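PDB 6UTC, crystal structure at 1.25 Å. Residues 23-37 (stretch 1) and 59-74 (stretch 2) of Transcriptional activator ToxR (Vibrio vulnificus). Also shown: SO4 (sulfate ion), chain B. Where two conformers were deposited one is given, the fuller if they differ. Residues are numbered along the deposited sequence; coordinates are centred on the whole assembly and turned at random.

Stretch 1 (23-37) NGVEVLTPLNHPPLQ
Stretch 2, residues 59-74: APVKVIATGGQGNQLI

Residues 25-30 form a strand that runs parallel to strand 62-67 of the same chain. The axes approach to 4.6 Å and cross at -20°. The register pairs Glu 26 with Lys 62, Val 27 with Val 63 and Leu 28 with Ile 64, with CA-CA distances of 4.4, 5.0 and 4.8 Å.

Gly 24 precedes the strand at phi/psi 88/-9, where a CB would be jammed against the preceding carbonyl O. Water 1 donates to Pro 60 O at 2.7 Å and weakly to Gly 24 O at 3.0 Å.

Val 25 (phi/psi -97/123, chi1 t) is buried. Its CG2 lies 3.9 Å from Pro 60 CG, and its CG1 lies 4.1 Å from Val 63 CG1.

Glu 26 (-77/118, chi1 m) uses both backbone polar groups. Its N donates to Val 61 O at 3.1 Å, and its O accepts from Val 63 N at 2.9 Å. Its side chain shares a sheet face with Lys 62, CB to CB 4.0 Å. The Lys 62 side chain (chi1 p, then t throughout) leads away at its end.

Val 27 (-92/113, chi1 t) points to the other face, with Val 63 (chi1 p). Val 27 CG2 packs 3.6 Å from Val 63 CG1.

Leu 28 (-119/155, m/t) repeats the pattern of Glu 26. Its N donates to Val 63 O at 2.9 Å, and its O accepts from Ala 65 N at 2.8 Å. On the Glu 26 face, Leu 28 CD1 meets Ile 64 CD1 at 3.8 Å; Ile 64 is m/m.

At Thr 29 (-143/153, chi1 t) a side chain continues the bonding: OG1 donates to Ala 65 O at 2.8 Å. Pro 30 CD rests 3.7 Å from Thr 66 CG2.

A type I turn, Pro 30 to His 33, closes with His 33 N to Pro 30 O at 2.9 Å. His 33 (-59/146, chi1 t, chi2 -81°) points toward stretch 2. Its NE2 accepts from Gly 67 N at 2.9 Å at the ring edge, while ND1 donates to Pro 34 O at 2.8 Å.

Pro 35 O accepts a weak bond from Gln 69 NE2 at 3.3 Å. Gln 69 is m/m.

Leu 36 (-127/5, m/t) brings CD1 to 3.9 Å from Ala 65 CB and CD2 to 3.7 Å from Leu 73 CD1. A CB on Gly 68 would clash with Leu 36 CD2. Leu 36 N binds sulfate O2 at 3.0 Å.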

# COMPACT_ATOMS: atom_id res chain seq x y z
N ASN A 23 6.64 -6.02 6.89
CA ASN A 23 6.35 -5.89 8.33
C ASN A 23 4.94 -6.36 8.67
O ASN A 23 4.19 -5.69 9.39
CB ASN A 23 6.61 -4.47 8.81
CG ASN A 23 8.08 -4.12 8.82
OD1 ASN A 23 8.92 -4.96 9.13
ND2 ASN A 23 8.39 -2.88 8.47
N GLY A 24 4.57 -7.52 8.14
CA GLY A 24 3.27 -8.11 8.42
C GLY A 24 2.15 -7.68 7.50
O GLY A 24 1.05 -8.24 7.58
N VAL A 25 2.37 -6.68 6.65
CA VAL A 25 1.38 -6.20 5.70
C VAL A 25 1.67 -6.87 4.37
O VAL A 25 2.78 -6.75 3.83
CB VAL A 25 1.41 -4.67 5.57
CG1 VAL A 25 0.34 -4.20 4.58
CG2 VAL A 25 1.21 -4.00 6.93
N GLU A 26 0.69 -7.58 3.83
CA GLU A 26 0.85 -8.19 2.51
C GLU A 26 0.69 -7.12 1.46
O GLU A 26 -0.38 -6.53 1.34
CB GLU A 26 -0.23 -9.24 2.28
CG GLU A 26 -0.17 -10.42 3.21
CD GLU A 26 -1.29 -11.40 2.92
OE1 GLU A 26 -1.29 -11.97 1.81
OE2 GLU A 26 -2.17 -11.57 3.78
N VAL A 27 1.74 -6.88 0.68
CA VAL A 27 1.63 -5.99 -0.48
C VAL A 27 1.28 -6.85 -1.67
O VAL A 27 2.09 -7.67 -2.11
CB VAL A 27 2.92 -5.20 -0.71
CG1 VAL A 27 2.76 -4.29 -1.92
CG2 VAL A 27 3.28 -4.40 0.54
N LEU A 28 0.08 -6.66 -2.19
CA LEU A 28 -0.51 -7.52 -3.22
C LEU A 28 -0.79 -6.71 -4.47
O LEU A 28 -0.98 -5.49 -4.41
CB LEU A 28 -1.84 -8.08 -2.74
CG LEU A 28 -1.81 -8.91 -1.46
CD1 LEU A 28 -3.23 -9.14 -0.97
CD2 LEU A 28 -1.12 -10.24 -1.73
N THR A 29 -0.82 -7.40 -5.61
CA THR A 29 -1.27 -6.79 -6.85
C THR A 29 -2.04 -7.85 -7.62
O THR A 29 -1.81 -9.05 -7.41
CB THR A 29 -0.08 -6.23 -7.66
OG1 THR A 29 -0.56 -5.38 -8.71
CG2 THR A 29 0.77 -7.31 -8.27
N PRO A 30 -2.99 -7.47 -8.47
CA PRO A 30 -3.70 -8.48 -9.26
C PRO A 30 -2.71 -9.37 -10.02
O PRO A 30 -1.64 -8.93 -10.44
CB PRO A 30 -4.58 -7.65 -10.20
CG PRO A 30 -4.83 -6.39 -9.43
CD PRO A 30 -3.51 -6.11 -8.74
N LEU A 31 -3.10 -10.64 -10.18
CA LEU A 31 -2.21 -11.68 -10.71
C LEU A 31 -1.45 -11.22 -11.93
O LEU A 31 -0.22 -11.37 -12.02
CB LEU A 31 -3.02 -12.92 -11.06
CG LEU A 31 -2.22 -14.03 -11.75
CD1 LEU A 31 -1.16 -14.59 -10.81
CD2 LEU A 31 -3.16 -15.13 -12.21
N ASN A 32 -2.16 -10.66 -12.90
CA ASN A 32 -1.53 -10.31 -14.16
C ASN A 32 -1.24 -8.82 -14.30
O ASN A 32 -0.94 -8.36 -15.41
CB ASN A 32 -2.33 -10.86 -15.33
CG ASN A 32 -2.23 -12.37 -15.42
OD1 ASN A 32 -1.13 -12.91 -15.45
ND2 ASN A 32 -3.35 -13.05 -15.39
N HIS A 33 -1.32 -8.07 -13.21
CA HIS A 33 -0.96 -6.66 -13.28
C HIS A 33 0.49 -6.52 -13.75
O HIS A 33 1.34 -7.35 -13.42
CB HIS A 33 -1.12 -6.04 -11.90
CG HIS A 33 -1.05 -4.55 -11.90
ND1 HIS A 33 0.15 -3.86 -11.93
CD2 HIS A 33 -2.03 -3.62 -11.89
CE1 HIS A 33 -0.10 -2.56 -11.95
NE2 HIS A 33 -1.42 -2.39 -11.92
N PRO A 34 0.80 -5.47 -14.50
CA PRO A 34 2.18 -5.26 -14.96
C PRO A 34 3.14 -5.07 -13.79
O PRO A 34 2.73 -4.84 -12.64
CB PRO A 34 2.07 -3.96 -15.78
CG PRO A 34 0.64 -3.90 -16.23
CD PRO A 34 -0.13 -4.49 -15.08
N PRO A 35 4.45 -5.13 -14.06
CA PRO A 35 5.43 -5.10 -12.97
C PRO A 35 5.40 -3.81 -12.17
O PRO A 35 5.17 -2.72 -12.70
CB PRO A 35 6.77 -5.28 -13.70
CG PRO A 35 6.41 -5.90 -15.02
CD PRO A 35 5.09 -5.33 -15.37
N LEU A 36 5.64 -3.95 -10.86
CA LEU A 36 5.68 -2.82 -9.94
C LEU A 36 6.95 -2.75 -9.12
O LEU A 36 7.06 -1.88 -8.26
CB LEU A 36 4.47 -2.87 -9.00
CG LEU A 36 3.13 -2.57 -9.67
CD1 LEU A 36 2.00 -2.85 -8.69
CD2 LEU A 36 3.08 -1.13 -10.17
N GLN A 37 7.93 -3.62 -9.38
CA GLN A 37 9.15 -3.67 -8.57
C GLN A 37 9.79 -2.30 -8.37
O GLN A 37 10.29 -1.99 -7.28
CB GLN A 37 10.14 -4.67 -9.18
CG GLN A 37 11.48 -4.75 -8.46
CD GLN A 37 11.35 -5.17 -7.01
OE1 GLN A 37 10.52 -6.02 -6.67
NE2 GLN A 37 12.16 -4.57 -6.14
N ALA A 59 -3.72 -2.29 12.55
CA ALA A 59 -2.75 -2.42 11.48
C ALA A 59 -3.44 -2.99 10.25
O ALA A 59 -4.30 -3.86 10.37
CB ALA A 59 -1.61 -3.35 11.90
N PRO A 60 -3.11 -2.51 9.05
CA PRO A 60 -3.75 -3.07 7.86
C PRO A 60 -3.28 -4.50 7.66
O PRO A 60 -2.15 -4.86 8.01
CB PRO A 60 -3.25 -2.16 6.74
CG PRO A 60 -1.92 -1.70 7.22
CD PRO A 60 -2.10 -1.49 8.70
N VAL A 61 -4.18 -5.32 7.12
CA VAL A 61 -3.85 -6.69 6.74
C VAL A 61 -3.04 -6.69 5.45
O VAL A 61 -2.04 -7.41 5.31
CB VAL A 61 -5.15 -7.51 6.58
CG1 VAL A 61 -4.83 -8.93 6.13
CG2 VAL A 61 -5.98 -7.50 7.86
N LYS A 62 -3.46 -5.88 4.50
CA LYS A 62 -2.87 -5.91 3.18
C LYS A 62 -3.00 -4.54 2.57
O LYS A 62 -3.78 -3.69 3.02
CB LYS A 62 -3.52 -6.97 2.29
CG LYS A 62 -5.01 -6.85 2.17
CD LYS A 62 -5.58 -8.20 1.75
CE LYS A 62 -7.09 -8.22 1.81
NZ LYS A 62 -7.58 -9.60 1.52
N VAL A 63 -2.19 -4.33 1.54
CA VAL A 63 -2.26 -3.14 0.71
C VAL A 63 -2.21 -3.61 -0.74
O VAL A 63 -1.34 -4.42 -1.11
CB VAL A 63 -1.18 -2.09 1.05
CG1 VAL A 63 0.22 -2.60 0.83
CG2 VAL A 63 -1.42 -0.80 0.27
N ILE A 64 -3.19 -3.19 -1.52
CA ILE A 64 -3.27 -3.57 -2.93
C ILE A 64 -2.67 -2.43 -3.73
O ILE A 64 -3.14 -1.29 -3.67
CB ILE A 64 -4.72 -3.80 -3.37
CG1 ILE A 64 -5.49 -4.63 -2.34
CG2 ILE A 64 -4.76 -4.40 -4.79
CD1 ILE A 64 -4.94 -5.98 -2.09
N ALA A 65 -1.64 -2.75 -4.50
CA ALA A 65 -0.94 -1.78 -5.33
C ALA A 65 -1.34 -1.98 -6.78
O ALA A 65 -1.23 -3.09 -7.31
CB ALA A 65 0.56 -1.96 -5.18
N THR A 66 -1.80 -0.90 -7.44
CA THR A 66 -2.16 -0.95 -8.85
C THR A 66 -1.75 0.35 -9.53
O THR A 66 -1.43 1.36 -8.89
CB THR A 66 -3.66 -1.16 -9.06
OG1 THR A 66 -4.37 -0.09 -8.45
CG2 THR A 66 -4.12 -2.48 -8.48
N GLY A 67 -1.76 0.33 -10.86
CA GLY A 67 -1.34 1.50 -11.63
C GLY A 67 0.15 1.51 -11.78
O GLY A 67 0.76 0.49 -12.11
N GLY A 68 0.77 2.67 -11.56
CA GLY A 68 2.22 2.73 -11.53
C GLY A 68 2.92 2.64 -12.86
O GLY A 68 4.15 2.57 -12.90
N GLN A 69 2.18 2.62 -13.96
CA GLN A 69 2.85 2.54 -15.26
C GLN A 69 3.27 3.92 -15.74
O GLN A 69 4.24 4.04 -16.50
CB GLN A 69 1.99 1.76 -16.24
CG GLN A 69 1.53 0.43 -15.64
CD GLN A 69 2.69 -0.46 -15.20
OE1 GLN A 69 3.46 -0.92 -16.03
NE2 GLN A 69 2.82 -0.70 -13.90
N GLY A 70 2.58 4.96 -15.29
CA GLY A 70 3.04 6.33 -15.37
C GLY A 70 3.64 6.77 -14.05
O GLY A 70 4.32 6.01 -13.36
N ASN A 71 3.34 8.01 -13.66
CA ASN A 71 3.95 8.57 -12.46
C ASN A 71 3.07 8.47 -11.22
O ASN A 71 3.40 9.06 -10.20
CB ASN A 71 4.38 10.02 -12.70
CG ASN A 71 3.21 10.95 -12.98
OD1 ASN A 71 2.05 10.54 -12.97
ND2 ASN A 71 3.52 12.21 -13.25
N GLN A 72 1.97 7.71 -11.29
CA GLN A 72 1.02 7.61 -10.18
C GLN A 72 0.75 6.15 -9.85
O GLN A 72 0.50 5.34 -10.75
CB GLN A 72 -0.29 8.32 -10.52
CG GLN A 72 -1.20 8.49 -9.33
CD GLN A 72 -2.26 9.57 -9.53
OE1 GLN A 72 -3.21 9.67 -8.75
NE2 GLN A 72 -2.10 10.37 -10.58
N LEU A 73 0.78 5.84 -8.56
CA LEU A 73 0.47 4.51 -8.04
C LEU A 73 -0.70 4.62 -7.07
O LEU A 73 -0.78 5.57 -6.29
CB LEU A 73 1.69 3.96 -7.29
CG LEU A 73 1.56 2.52 -6.77
CD1 LEU A 73 1.75 1.53 -7.92
CD2 LEU A 73 2.55 2.23 -5.66
N ILE A 74 -1.62 3.65 -7.14
CA ILE A 74 -2.74 3.55 -6.22
C ILE A 74 -2.42 2.50 -5.17
O ILE A 74 -2.02 1.37 -5.51
CB ILE A 74 -4.03 3.18 -6.97
CG1 ILE A 74 -4.23 4.08 -8.19
CG2 ILE A 74 -5.22 3.23 -6.03
CD1 ILE A 74 -4.26 5.56 -7.85
S SO4 B . 6.64 -7.46 -10.30
O1 SO4 B . 6.66 -8.22 -11.55
O2 SO4 B . 5.34 -6.82 -10.13
O3 SO4 B . 7.66 -6.41 -10.40
O4 SO4 B . 6.93 -8.36 -9.19
O HOH W 1 -0.59 -6.51 9.45
O HOH W 2 -1.48 -9.75 6.69
O HOH W 3 5.71 -1.94 -15.41